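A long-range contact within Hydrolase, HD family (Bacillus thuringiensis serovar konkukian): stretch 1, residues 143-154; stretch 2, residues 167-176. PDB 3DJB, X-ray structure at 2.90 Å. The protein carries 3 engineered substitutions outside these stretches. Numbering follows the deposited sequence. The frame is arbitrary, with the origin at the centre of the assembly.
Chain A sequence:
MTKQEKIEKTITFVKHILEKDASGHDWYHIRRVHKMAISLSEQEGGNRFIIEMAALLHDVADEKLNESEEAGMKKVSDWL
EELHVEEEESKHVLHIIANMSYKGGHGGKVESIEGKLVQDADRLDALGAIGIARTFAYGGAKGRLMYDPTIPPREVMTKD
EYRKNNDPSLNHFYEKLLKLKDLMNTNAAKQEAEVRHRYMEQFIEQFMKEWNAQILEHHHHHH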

# COMPACT_ATOMS: atom_id res chain seq x y z
N GLY A 143 0.93 -13.62 1.01
CA GLY A 143 2.12 -14.05 0.29
C GLY A 143 2.02 -13.94 -1.22
O GLY A 143 1.92 -14.95 -1.93
N ARG A 144 2.07 -12.71 -1.73
CA ARG A 144 1.98 -12.46 -3.15
C ARG A 144 2.79 -11.23 -3.52
O ARG A 144 3.15 -10.42 -2.66
N LEU A 145 3.06 -11.08 -4.80
CA LEU A 145 3.81 -9.93 -5.27
C LEU A 145 2.86 -8.74 -5.28
O LEU A 145 1.69 -8.85 -4.90
N MSE A 146 3.36 -7.59 -5.71
CA MSE A 146 2.54 -6.39 -5.77
C MSE A 146 2.03 -6.21 -7.19
O MSE A 146 0.87 -5.87 -7.41
N TYR A 147 2.93 -6.43 -8.15
CA TYR A 147 2.64 -6.33 -9.57
C TYR A 147 3.46 -7.36 -10.33
O TYR A 147 4.53 -7.77 -9.88
N ASP A 148 2.95 -7.75 -11.49
CA ASP A 148 3.62 -8.72 -12.34
C ASP A 148 3.07 -8.60 -13.77
O ASP A 148 1.90 -8.87 -14.00
N PRO A 149 3.92 -8.18 -14.73
CA PRO A 149 3.51 -8.02 -16.13
C PRO A 149 3.18 -9.34 -16.84
O PRO A 149 2.72 -9.34 -17.98
N THR A 150 3.42 -10.46 -16.17
CA THR A 150 3.14 -11.79 -16.72
C THR A 150 1.70 -12.19 -16.37
O THR A 150 1.14 -13.14 -16.94
N ILE A 151 1.11 -11.47 -15.42
CA ILE A 151 -0.26 -11.71 -14.96
C ILE A 151 -1.10 -10.44 -15.07
O ILE A 151 -1.26 -9.70 -14.11
N PRO A 152 -1.66 -10.17 -16.27
CA PRO A 152 -2.48 -8.98 -16.50
C PRO A 152 -3.80 -9.04 -15.74
O PRO A 152 -4.19 -10.09 -15.24
N PRO A 153 -4.50 -7.90 -15.65
CA PRO A 153 -5.79 -7.84 -14.95
C PRO A 153 -6.91 -8.70 -15.57
O PRO A 153 -6.83 -9.10 -16.74
N ARG A 154 -7.95 -8.97 -14.78
CA ARG A 154 -9.09 -9.77 -15.23
C ARG A 154 -10.42 -9.09 -14.86
O ARG A 154 -11.28 -8.84 -15.71
N ASP A 167 -1.51 -13.99 -9.37
CA ASP A 167 -2.54 -13.16 -8.76
C ASP A 167 -1.88 -12.16 -7.81
O ASP A 167 -1.81 -12.37 -6.60
N PRO A 168 -1.36 -11.04 -8.37
CA PRO A 168 -0.69 -9.97 -7.63
C PRO A 168 -1.68 -8.98 -7.01
O PRO A 168 -2.83 -8.87 -7.44
N SER A 169 -1.20 -8.22 -6.03
CA SER A 169 -2.02 -7.25 -5.33
C SER A 169 -2.53 -6.11 -6.19
O SER A 169 -3.65 -5.65 -6.00
N LEU A 170 -1.73 -5.65 -7.13
CA LEU A 170 -2.16 -4.54 -7.97
C LEU A 170 -3.35 -4.89 -8.83
O LEU A 170 -4.20 -4.04 -9.10
N ASN A 171 -3.42 -6.14 -9.26
CA ASN A 171 -4.54 -6.55 -10.11
C ASN A 171 -5.87 -6.46 -9.37
O ASN A 171 -6.88 -6.04 -9.95
N HIS A 172 -5.88 -6.83 -8.10
CA HIS A 172 -7.09 -6.78 -7.29
C HIS A 172 -7.84 -5.45 -7.50
O HIS A 172 -9.07 -5.40 -7.40
N PHE A 173 -7.11 -4.39 -7.82
CA PHE A 173 -7.77 -3.11 -8.02
C PHE A 173 -8.78 -3.19 -9.14
O PHE A 173 -9.99 -3.01 -8.92
N TYR A 174 -8.31 -3.48 -10.35
CA TYR A 174 -9.20 -3.60 -11.51
C TYR A 174 -10.19 -4.72 -11.26
O TYR A 174 -11.37 -4.60 -11.60
N GLU A 175 -9.69 -5.80 -10.66
CA GLU A 175 -10.49 -6.97 -10.35
C GLU A 175 -11.84 -6.65 -9.72
O GLU A 175 -12.89 -6.84 -10.35
N LYS A 176 -11.82 -6.17 -8.49
CA LYS A 176 -13.07 -5.88 -7.80
C LYS A 176 -13.00 -4.67 -6.88
O LYS A 176 -13.44 -4.74 -5.74

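Asp167 opens the contact with its CA-to-CB bond sideways and chi1 at p. Arg144, whose own CA-to-CB bond points toward stretch 2 (chi1 m, chi2 and chi3 t), runs past it and brings Arg144 CD to 3.9 Å from Asp167 OD2. The opposite charges are near, with Arg144 NE 4.4 Å from Asp167 OD1, but the carboxylate oxygen lies over one face of the guanidinium, where no N-H points at it. The attraction is therefore one of charge alone.

Pro168, buried and with a C-gamma endo ring, is covered more by stretch 1 than any other residue of its stretch. Pro168 CD lies 3.8 Å from Ile151 CG2, an apolar contact made although the far end of Ile151 (chi1 and chi2 both m) leads away; Pro168 CB packs 3.8 Å from Met146 O and 4.0 Å from Tyr147 CA.

At Ser169 the contact turns polar. Ser169 N donates to Leu145 O at 3.2 Å with a nearly straight angle of 169°, and chi1 m places Ser169 OG to donate to the same Leu145 O, also at 3.2 Å. One carbonyl thus receives both backbone and side chain.

The CA-to-CB bond of Leu170 points toward stretch 1. Leu170 N donates to Met146 O (2.6 Å, 149°), while chi1 t carries Leu170 CD2 to 3.8 Å from Tyr147 CD2, oblique to the ring. The CA-to-CB bond of Met146, a selenomethionine, points away.

The CA-to-CB bond of Asn171 also points toward stretch 1, chi1 m, its side chain reaching the backbone around Ile151 and Pro153. Within the helix, Tyr174 (chi1 m) follows, its CA-to-CB bond pointing toward stretch 1; Tyr174 CD2 meets Pro153 CB at 3.6 Å, again obliquely. Glu175 starts sideways, but its end comes nearer, and Arg154 N makes a weak hydrogen bond to Glu175 OE2 (2.9 Å, 121°), an oxygen whose position is less certain.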

# COMPACT_ATOMS: atom_id res chain seq x y z
CB ARG A 144 0.52 -12.23 -3.55
CG ARG A 144 -0.43 -13.32 -3.08
CD ARG A 144 -1.83 -13.16 -3.68
NE ARG A 144 -2.86 -13.78 -2.85
CZ ARG A 144 -4.14 -13.41 -2.87
NH1 ARG A 144 -5.02 -14.01 -2.08
NH2 ARG A 144 -4.54 -12.42 -3.67
CB LEU A 145 4.34 -10.17 -6.67
CG LEU A 145 4.46 -11.65 -7.05
CD1 LEU A 145 4.76 -11.74 -8.53
CD2 LEU A 145 5.52 -12.35 -6.21
CB MSE A 146 3.36 -5.18 -5.38
CG MSE A 146 4.49 -5.51 -4.46
SE MSE A 146 5.25 -3.90 -3.72
CE MSE A 146 5.49 -2.84 -5.31
CB TYR A 147 2.99 -4.96 -10.12
CG TYR A 147 2.76 -4.85 -11.61
CD1 TYR A 147 3.63 -4.14 -12.42
CD2 TYR A 147 1.61 -5.40 -12.21
CE1 TYR A 147 3.39 -3.98 -13.78
CE2 TYR A 147 1.36 -5.24 -13.57
CZ TYR A 147 2.25 -4.52 -14.34
OH TYR A 147 2.00 -4.32 -15.67
CB ASP A 148 3.36 -10.14 -11.83
CG ASP A 148 4.31 -11.15 -12.42
OD1 ASP A 148 4.55 -11.11 -13.65
OD2 ASP A 148 4.82 -12.00 -11.67
CB PRO A 149 4.72 -7.32 -16.74
CG PRO A 149 5.86 -7.90 -15.97
CD PRO A 149 5.34 -7.84 -14.55
CB THR A 150 4.11 -12.84 -16.14
OG1 THR A 150 5.45 -12.48 -16.49
CG2 THR A 150 3.80 -14.24 -16.67
CB ILE A 151 -0.28 -12.20 -13.49
CG1 ILE A 151 0.65 -13.40 -13.32
CG2 ILE A 151 -1.67 -12.68 -13.11
CD1 ILE A 151 0.25 -14.58 -14.18
CB PRO A 152 -2.67 -8.99 -18.01
CG PRO A 152 -2.80 -10.47 -18.29
CD PRO A 152 -1.67 -11.05 -17.45
CB PRO A 153 -6.12 -6.34 -14.95
CG PRO A 153 -5.47 -5.85 -16.22
CD PRO A 153 -4.13 -6.58 -16.19
CB ARG A 154 -9.02 -11.18 -14.60
CG ARG A 154 -10.18 -12.11 -14.93
CD ARG A 154 -11.37 -11.87 -14.01
NE ARG A 154 -12.55 -12.66 -14.38
CZ ARG A 154 -13.38 -12.34 -15.37
NH1 ARG A 154 -14.42 -13.12 -15.64
NH2 ARG A 154 -13.18 -11.23 -16.08
CB ASP A 167 -3.56 -14.05 -8.02
CG ASP A 167 -2.90 -15.14 -7.18
OD1 ASP A 167 -3.65 -15.98 -6.62
OD2 ASP A 167 -1.65 -15.17 -7.06
CB PRO A 168 0.18 -9.34 -8.70
CG PRO A 168 -0.73 -9.37 -9.87
CD PRO A 168 -1.29 -10.78 -9.82
CB SER A 169 -1.26 -6.64 -4.16
OG SER A 169 -0.79 -7.65 -3.28
CB LEU A 170 -1.03 -4.06 -8.88
CG LEU A 170 -1.37 -2.76 -9.61
CD1 LEU A 170 -0.80 -1.62 -8.83
CD2 LEU A 170 -0.79 -2.78 -11.00
CB ASN A 171 -4.30 -7.98 -10.63
CG ASN A 171 -3.25 -8.02 -11.74
OD1 ASN A 171 -2.63 -9.06 -11.98
ND2 ASN A 171 -3.06 -6.90 -12.43
CB HIS A 172 -6.74 -6.96 -5.80
CG HIS A 172 -7.93 -6.93 -4.87
ND1 HIS A 172 -8.76 -5.84 -4.75
CD2 HIS A 172 -8.40 -7.85 -4.00
CE1 HIS A 172 -9.68 -6.08 -3.84
NE2 HIS A 172 -9.48 -7.30 -3.37
CB PHE A 173 -6.73 -2.02 -8.28
CG PHE A 173 -5.87 -1.72 -7.08
CD1 PHE A 173 -4.51 -1.97 -7.10
CD2 PHE A 173 -6.44 -1.24 -5.90
CE1 PHE A 173 -3.74 -1.75 -5.98
CE2 PHE A 173 -5.67 -1.02 -4.77
CZ PHE A 173 -4.32 -1.28 -4.81
CB TYR A 174 -8.40 -3.92 -12.76
CG TYR A 174 -7.38 -2.88 -13.11
CD1 TYR A 174 -7.75 -1.55 -13.30
CD2 TYR A 174 -6.03 -3.22 -13.23
CE1 TYR A 174 -6.80 -0.59 -13.61
CE2 TYR A 174 -5.07 -2.26 -13.54
CZ TYR A 174 -5.47 -0.95 -13.72
OH TYR A 174 -4.51 -0.01 -14.02
CB GLU A 175 -9.72 -7.91 -9.42
CG GLU A 175 -9.64 -9.34 -9.92
CD GLU A 175 -8.76 -9.47 -11.15
OE1 GLU A 175 -7.52 -9.55 -11.01
OE2 GLU A 175 -9.32 -9.47 -12.27
CB LYS A 176 -13.51 -7.12 -6.99
CG LYS A 176 -13.75 -8.39 -7.83
CD LYS A 176 -14.31 -9.56 -7.01
CE LYS A 176 -13.32 -10.07 -5.97
NZ LYS A 176 -13.92 -11.09 -5.05